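Local atomic coordinates of amidohydrolase (Staphylococcus aureus, PDB entry 3NUR), a protein that probably hydrolyses an amide-type carbon–nitrogen bond at a metal site in a TIM barrel. Residues F241-G255 with Y281-T295. Numbering follows the deposited sequence.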
loop_
_atom_site.group_PDB
_atom_site.type_symbol
_atom_site.label_atom_id
_atom_site.label_comp_id
_atom_site.label_asym_id
_atom_site.label_seq_id
_atom_site.Cartn_x
_atom_site.Cartn_y
_atom_site.Cartn_z
ATOM N N PHE A 241 7.600 13.338 -7.884
ATOM C CA PHE A 241 7.074 14.289 -6.915
ATOM C C PHE A 241 7.443 15.757 -7.182
ATOM O O PHE A 241 6.914 16.639 -6.516
ATOM C CB PHE A 241 7.361 13.842 -5.481
ATOM C CG PHE A 241 6.896 12.431 -5.211
ATOM C CD1 PHE A 241 5.582 12.173 -4.833
ATOM C CD2 PHE A 241 7.775 11.355 -5.332
ATOM C CE1 PHE A 241 5.155 10.862 -4.588
ATOM C CE2 PHE A 241 7.343 10.048 -5.107
ATOM C CZ PHE A 241 6.039 9.809 -4.733
ATOM N N ASP A 242 8.302 16.007 -8.178
ATOM C CA ASP A 242 8.608 17.357 -8.647
ATOM C C ASP A 242 7.593 17.683 -9.755
ATOM O O ASP A 242 7.062 18.789 -9.768
ATOM C CB ASP A 242 10.048 17.455 -9.160
ATOM C CG ASP A 242 11.076 17.582 -8.053
ATOM O OD1 ASP A 242 10.672 17.702 -6.875
ATOM O OD2 ASP A 242 12.282 17.520 -8.359
ATOM N N ARG A 243 7.281 16.691 -10.634
ATOM C CA ARG A 243 6.278 16.821 -11.693
ATOM C C ARG A 243 4.880 16.917 -11.079
ATOM O O ARG A 243 4.060 17.724 -11.544
ATOM C CB ARG A 243 6.327 15.612 -12.658
ATOM C CG ARG A 243 7.461 15.692 -13.656
ATOM C CD ARG A 243 7.369 14.675 -14.795
ATOM N NE ARG A 243 7.458 13.271 -14.363
ATOM C CZ ARG A 243 8.566 12.666 -13.925
ATOM N NH1 ARG A 243 9.692 13.352 -13.774
ATOM N NH2 ARG A 243 8.544 11.385 -13.599
ATOM N N TYR A 244 4.601 16.082 -10.041
ATOM C CA TYR A 244 3.289 15.988 -9.366
ATOM C C TYR A 244 3.459 16.260 -7.859
ATOM O O TYR A 244 3.416 15.328 -7.049
ATOM C CB TYR A 244 2.633 14.611 -9.674
ATOM C CG TYR A 244 2.668 14.303 -11.153
ATOM C CD1 TYR A 244 2.066 15.160 -12.075
ATOM C CD2 TYR A 244 3.401 13.229 -11.641
ATOM C CE1 TYR A 244 2.179 14.939 -13.446
ATOM C CE2 TYR A 244 3.490 12.978 -13.007
ATOM C CZ TYR A 244 2.875 13.836 -13.904
ATOM O OH TYR A 244 2.967 13.607 -15.245
ATOM N N PRO A 245 3.718 17.540 -7.485
ATOM C CA PRO A 245 4.025 17.856 -6.076
ATOM C C PRO A 245 2.918 17.645 -5.053
ATOM O O PRO A 245 3.214 17.599 -3.860
ATOM C CB PRO A 245 4.489 19.321 -6.130
ATOM C CG PRO A 245 3.820 19.882 -7.327
ATOM C CD PRO A 245 3.846 18.752 -8.330
ATOM N N LYS A 246 1.663 17.512 -5.502
ATOM C CA LYS A 246 0.540 17.275 -4.588
ATOM C C LYS A 246 0.280 15.786 -4.389
ATOM O O LYS A 246 -0.569 15.416 -3.586
ATOM C CB LYS A 246 -0.732 17.983 -5.085
ATOM C CG LYS A 246 -0.632 19.507 -5.067
ATOM C CD LYS A 246 -1.957 20.196 -5.427
ATOM C CE LYS A 246 -2.296 20.213 -6.906
ATOM N NZ LYS A 246 -3.107 19.032 -7.319
ATOM N N LEU A 247 0.979 14.927 -5.145
ATOM C CA LEU A 247 0.813 13.480 -5.051
ATOM C C LEU A 247 1.313 12.922 -3.718
ATOM O O LEU A 247 2.397 13.289 -3.271
ATOM C CB LEU A 247 1.562 12.763 -6.210
ATOM C CG LEU A 247 1.526 11.204 -6.209
ATOM C CD1 LEU A 247 0.115 10.666 -6.420
ATOM C CD2 LEU A 247 2.494 10.625 -7.200
ATOM N N ASN A 248 0.535 12.010 -3.109
ATOM C CA ASN A 248 0.956 11.269 -1.925
ATOM C C ASN A 248 0.933 9.783 -2.200
ATOM O O ASN A 248 0.024 9.266 -2.853
ATOM C CB ASN A 248 0.097 11.537 -0.688
ATOM C CG ASN A 248 0.161 12.951 -0.225
ATOM O OD1 ASN A 248 1.225 13.466 0.133
ATOM N ND2 ASN A 248 -0.977 13.611 -0.275
HETATM N N MSE A 249 1.924 9.095 -1.690
HETATM C CA MSE A 249 1.947 7.652 -1.759
HETATM C C MSE A 249 1.948 7.057 -0.379
HETATM O O MSE A 249 2.270 7.767 0.576
HETATM C CB MSE A 249 3.072 7.174 -2.660
HETATM C CG MSE A 249 2.632 7.448 -4.112
HETATM SE SE MSE A 249 3.825 6.892 -5.290
HETATM C CE MSE A 249 3.487 4.950 -5.072
ATOM N N ILE A 250 1.495 5.800 -0.250
ATOM C CA ILE A 250 1.471 5.102 1.035
ATOM C C ILE A 250 2.310 3.819 0.907
ATOM O O ILE A 250 2.243 3.127 -0.107
ATOM C CB ILE A 250 0.030 4.767 1.522
ATOM C CG1 ILE A 250 -0.944 5.976 1.345
ATOM C CG2 ILE A 250 0.069 4.299 2.988
ATOM C CD1 ILE A 250 -2.439 5.593 1.423
ATOM N N ILE A 251 3.114 3.527 1.931
ATOM C CA ILE A 251 3.905 2.301 2.010
ATOM C C ILE A 251 3.719 1.688 3.382
ATOM O O ILE A 251 3.626 2.406 4.370
ATOM C CB ILE A 251 5.390 2.475 1.649
ATOM C CG1 ILE A 251 6.071 3.594 2.498
ATOM C CG2 ILE A 251 5.564 2.652 0.102
ATOM C CD1 ILE A 251 7.610 3.800 2.181
ATOM N N GLY A 252 3.662 0.367 3.415
ATOM C CA GLY A 252 3.461 -0.401 4.630
ATOM C C GLY A 252 4.740 -0.905 5.244
ATOM O O GLY A 252 5.827 -0.404 4.944
ATOM N N HIS A 253 4.607 -1.892 6.141
ATOM C CA HIS A 253 5.716 -2.542 6.844
ATOM C C HIS A 253 6.736 -1.551 7.376
ATOM O O HIS A 253 7.965 -1.756 7.254
ATOM C CB HIS A 253 6.318 -3.654 5.961
ATOM C CG HIS A 253 5.240 -4.530 5.394
ATOM N ND1 HIS A 253 4.678 -4.276 4.148
ATOM C CD2 HIS A 253 4.570 -5.548 5.978
ATOM C CE1 HIS A 253 3.692 -5.155 4.018
ATOM N NE2 HIS A 253 3.607 -5.954 5.082
ATOM N N TRP A 254 6.206 -0.482 8.026
ATOM C CA TRP A 254 6.993 0.575 8.654
ATOM C C TRP A 254 7.923 1.339 7.692
ATOM O O TRP A 254 8.946 1.895 8.112
ATOM C CB TRP A 254 7.757 0.016 9.888
ATOM C CG TRP A 254 6.867 -0.427 11.020
ATOM C CD1 TRP A 254 6.787 -1.679 11.557
ATOM C CD2 TRP A 254 5.983 0.402 11.797
ATOM N NE1 TRP A 254 5.891 -1.690 12.605
ATOM C CE2 TRP A 254 5.400 -0.422 12.789
ATOM C CE3 TRP A 254 5.650 1.767 11.768
ATOM C CZ2 TRP A 254 4.502 0.073 13.741
ATOM C CZ3 TRP A 254 4.706 2.246 12.673
ATOM C CH2 TRP A 254 4.143 1.404 13.642
ATOM N N GLY A 255 7.556 1.381 6.415
ATOM C CA GLY A 255 8.359 2.093 5.425
ATOM C C GLY A 255 9.249 1.235 4.556
ATOM O O GLY A 255 10.052 1.781 3.785
ATOM N N TYR A 281 11.081 14.138 0.387
ATOM C CA TYR A 281 9.957 13.456 -0.280
ATOM C C TYR A 281 9.282 12.421 0.607
ATOM O O TYR A 281 8.062 12.312 0.589
ATOM C CB TYR A 281 10.385 12.834 -1.594
ATOM C CG TYR A 281 10.925 13.855 -2.562
ATOM C CD1 TYR A 281 10.065 14.609 -3.361
ATOM C CD2 TYR A 281 12.288 14.114 -2.644
ATOM C CE1 TYR A 281 10.560 15.520 -4.289
ATOM C CE2 TYR A 281 12.796 15.028 -3.560
ATOM C CZ TYR A 281 11.926 15.742 -4.369
ATOM O OH TYR A 281 12.420 16.661 -5.254
ATOM N N PHE A 282 10.054 11.698 1.417
ATOM C CA PHE A 282 9.443 10.725 2.344
ATOM C C PHE A 282 8.714 11.425 3.477
ATOM O O PHE A 282 7.720 10.912 4.004
ATOM C CB PHE A 282 10.489 9.723 2.860
ATOM C CG PHE A 282 10.921 8.836 1.723
ATOM C CD1 PHE A 282 10.099 7.799 1.276
ATOM C CD2 PHE A 282 12.117 9.072 1.051
ATOM C CE1 PHE A 282 10.456 7.033 0.166
ATOM C CE2 PHE A 282 12.494 8.272 -0.037
ATOM C CZ PHE A 282 11.652 7.266 -0.477
ATOM N N LYS A 283 9.192 12.603 3.854
ATOM C CA LYS A 283 8.545 13.326 4.939
ATOM C C LYS A 283 7.297 14.086 4.477
ATOM O O LYS A 283 6.429 14.377 5.299
ATOM C CB LYS A 283 9.524 14.307 5.558
ATOM C CG LYS A 283 10.706 13.658 6.261
ATOM C CD LYS A 283 11.674 14.762 6.665
ATOM C CE LYS A 283 13.019 14.228 7.063
ATOM N NZ LYS A 283 13.886 15.311 7.597
ATOM N N ASN A 284 7.238 14.473 3.184
ATOM C CA ASN A 284 6.153 15.318 2.688
ATOM C C ASN A 284 5.211 14.695 1.669
ATOM O O ASN A 284 4.098 15.200 1.488
ATOM C CB ASN A 284 6.748 16.641 2.181
ATOM C CG ASN A 284 7.378 17.419 3.323
ATOM O OD1 ASN A 284 8.574 17.299 3.607
ATOM N ND2 ASN A 284 6.565 18.122 4.090
ATOM N N SER A 285 5.637 13.615 1.006
ATOM C CA SER A 285 4.835 12.972 -0.052
ATOM C C SER A 285 4.526 11.495 0.215
ATOM O O SER A 285 3.906 10.840 -0.626
ATOM C CB SER A 285 5.542 13.125 -1.396
ATOM O OG SER A 285 5.755 14.490 -1.703
ATOM N N PHE A 286 4.974 10.958 1.360
ATOM C CA PHE A 286 4.686 9.567 1.708
ATOM C C PHE A 286 3.989 9.478 3.039
ATOM O O PHE A 286 4.191 10.332 3.901
ATOM C CB PHE A 286 5.996 8.734 1.792
ATOM C CG PHE A 286 6.490 8.228 0.458
ATOM C CD1 PHE A 286 6.263 6.910 0.067
ATOM C CD2 PHE A 286 7.176 9.074 -0.416
ATOM C CE1 PHE A 286 6.697 6.444 -1.184
ATOM C CE2 PHE A 286 7.623 8.604 -1.664
ATOM C CZ PHE A 286 7.394 7.291 -2.029
ATOM N N TYR A 287 3.187 8.410 3.215
ATOM C CA TYR A 287 2.573 8.047 4.493
ATOM C C TYR A 287 3.095 6.642 4.776
ATOM O O TYR A 287 3.341 5.871 3.849
ATOM C CB TYR A 287 1.037 7.989 4.419
ATOM C CG TYR A 287 0.413 9.361 4.420
ATOM C CD1 TYR A 287 -0.008 9.957 5.608
ATOM C CD2 TYR A 287 0.245 10.070 3.236
ATOM C CE1 TYR A 287 -0.601 11.218 5.609
ATOM C CE2 TYR A 287 -0.355 11.326 3.223
ATOM C CZ TYR A 287 -0.767 11.902 4.416
ATOM O OH TYR A 287 -1.368 13.135 4.400
ATOM N N ILE A 288 3.266 6.313 6.037
ATOM C CA ILE A 288 3.786 4.987 6.388
ATOM C C ILE A 288 2.754 4.251 7.264
ATOM O O ILE A 288 2.174 4.860 8.163
ATOM C CB ILE A 288 5.161 5.147 7.100
ATOM C CG1 ILE A 288 6.272 5.577 6.101
ATOM C CG2 ILE A 288 5.553 3.871 7.880
ATOM C CD1 ILE A 288 7.592 6.016 6.735
ATOM N N THR A 289 2.610 2.927 7.064
ATOM C CA THR A 289 1.725 2.115 7.901
ATOM C C THR A 289 2.497 0.933 8.518
ATOM O O THR A 289 3.558 0.571 8.000
ATOM C CB THR A 289 0.455 1.586 7.141
ATOM O OG1 THR A 289 0.675 0.263 6.605
ATOM C CG2 THR A 289 -0.124 2.549 6.106
ATOM N N PRO A 290 1.944 0.299 9.584
ATOM C CA PRO A 290 2.629 -0.844 10.202
ATOM C C PRO A 290 2.338 -2.174 9.509
ATOM O O PRO A 290 3.009 -3.158 9.807
ATOM C CB PRO A 290 2.019 -0.903 11.612
ATOM C CG PRO A 290 1.038 0.220 11.710
ATOM C CD PRO A 290 0.729 0.670 10.343
ATOM N N SER A 291 1.273 -2.246 8.664
ATOM C CA SER A 291 0.799 -3.516 8.062
ATOM C C SER A 291 0.647 -4.639 9.110
ATOM O O SER A 291 1.119 -5.759 8.889
ATOM C CB SER A 291 1.736 -3.979 6.947
ATOM O OG SER A 291 2.045 -2.937 6.047
ATOM N N GLY A 292 0.061 -4.318 10.262
ATOM C CA GLY A 292 -0.166 -5.290 11.330
ATOM C C GLY A 292 1.069 -5.763 12.080
ATOM O O GLY A 292 0.977 -6.708 12.874
HETATM N N MSE A 293 2.231 -5.099 11.868
HETATM C CA MSE A 293 3.476 -5.447 12.579
HETATM C C MSE A 293 3.534 -4.486 13.774
HETATM O O MSE A 293 4.075 -3.396 13.668
HETATM C CB MSE A 293 4.712 -5.264 11.670
HETATM C CG MSE A 293 4.785 -6.251 10.512
HETATM SE SE MSE A 293 6.184 -5.703 9.218
HETATM C CE MSE A 293 7.625 -5.276 10.378
ATOM N N LEU A 294 2.900 -4.875 14.880
ATOM C CA LEU A 294 2.708 -3.992 16.021
ATOM C C LEU A 294 3.865 -4.043 16.987
ATOM O O LEU A 294 3.777 -4.615 18.075
ATOM C CB LEU A 294 1.331 -4.252 16.663
ATOM C CG LEU A 294 0.116 -4.227 15.693
ATOM C CD1 LEU A 294 -1.179 -4.443 16.450
ATOM C CD2 LEU A 294 0.066 -2.943 14.861
ATOM N N THR A 295 4.983 -3.450 16.548
ATOM C CA THR A 295 6.236 -3.494 17.288
ATOM C C THR A 295 6.722 -2.078 17.566
ATOM O O THR A 295 6.767 -1.251 16.653
ATOM C CB THR A 295 7.236 -4.380 16.529
ATOM O OG1 THR A 295 7.392 -3.861 15.200
ATOM C CG2 THR A 295 6.782 -5.866 16.465
HETATM O O HOH W 1 3.024 15.450 -2.051
HETATM O O HOH W 2 2.259 -7.609 6.935
#
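Strands 249-251 and 286-288 run parallel, axes 4.6 Å apart at closest and 27° off alignment, pairing Met249 with Phe286, Ile250 with Tyr287 and Ile251 with Ile288. Met249 N bonds Ser285 O, Tyr287 N bonds Met249 O, Ile251 N bonds Tyr287 O and Thr289 N bonds Ile251 O; Trp254 N on Thr289 O continues the ladder past the strands. On one side of the sheet the Phe286 ring lies between Phe282 CE1 and Met249 CB, while Phe241 meets it obliquely. On the other side, with Tyr287, Ile250 also reaches past the strand, its CG2 touching Thr289 CG2 (3.6 Å). Beyond the N-terminal ends, Tyr281 OH donates to Asp242 OD1 (2.6 Å) on its syn side, somewhat out of the carboxylate plane. Past the C-terminal ends, Trp254 carries one face over Pro290 CB, and its NE1 donates to Met293 O (2.7 Å), which lies 23° out of the indole plane. Ser291 OG accepts from His253 N (2.8 Å) and also bonds Glu28, a calcium ligand; His253 lays its ring face over Ser291 CB, and SE of selenomethionine Met293 reaches the ring edge at CD2 (3.6 Å). Parallel strands whose C-terminal loops converge near a bound metal, here calcium, are characteristic of the amidohydrolase TIM barrel.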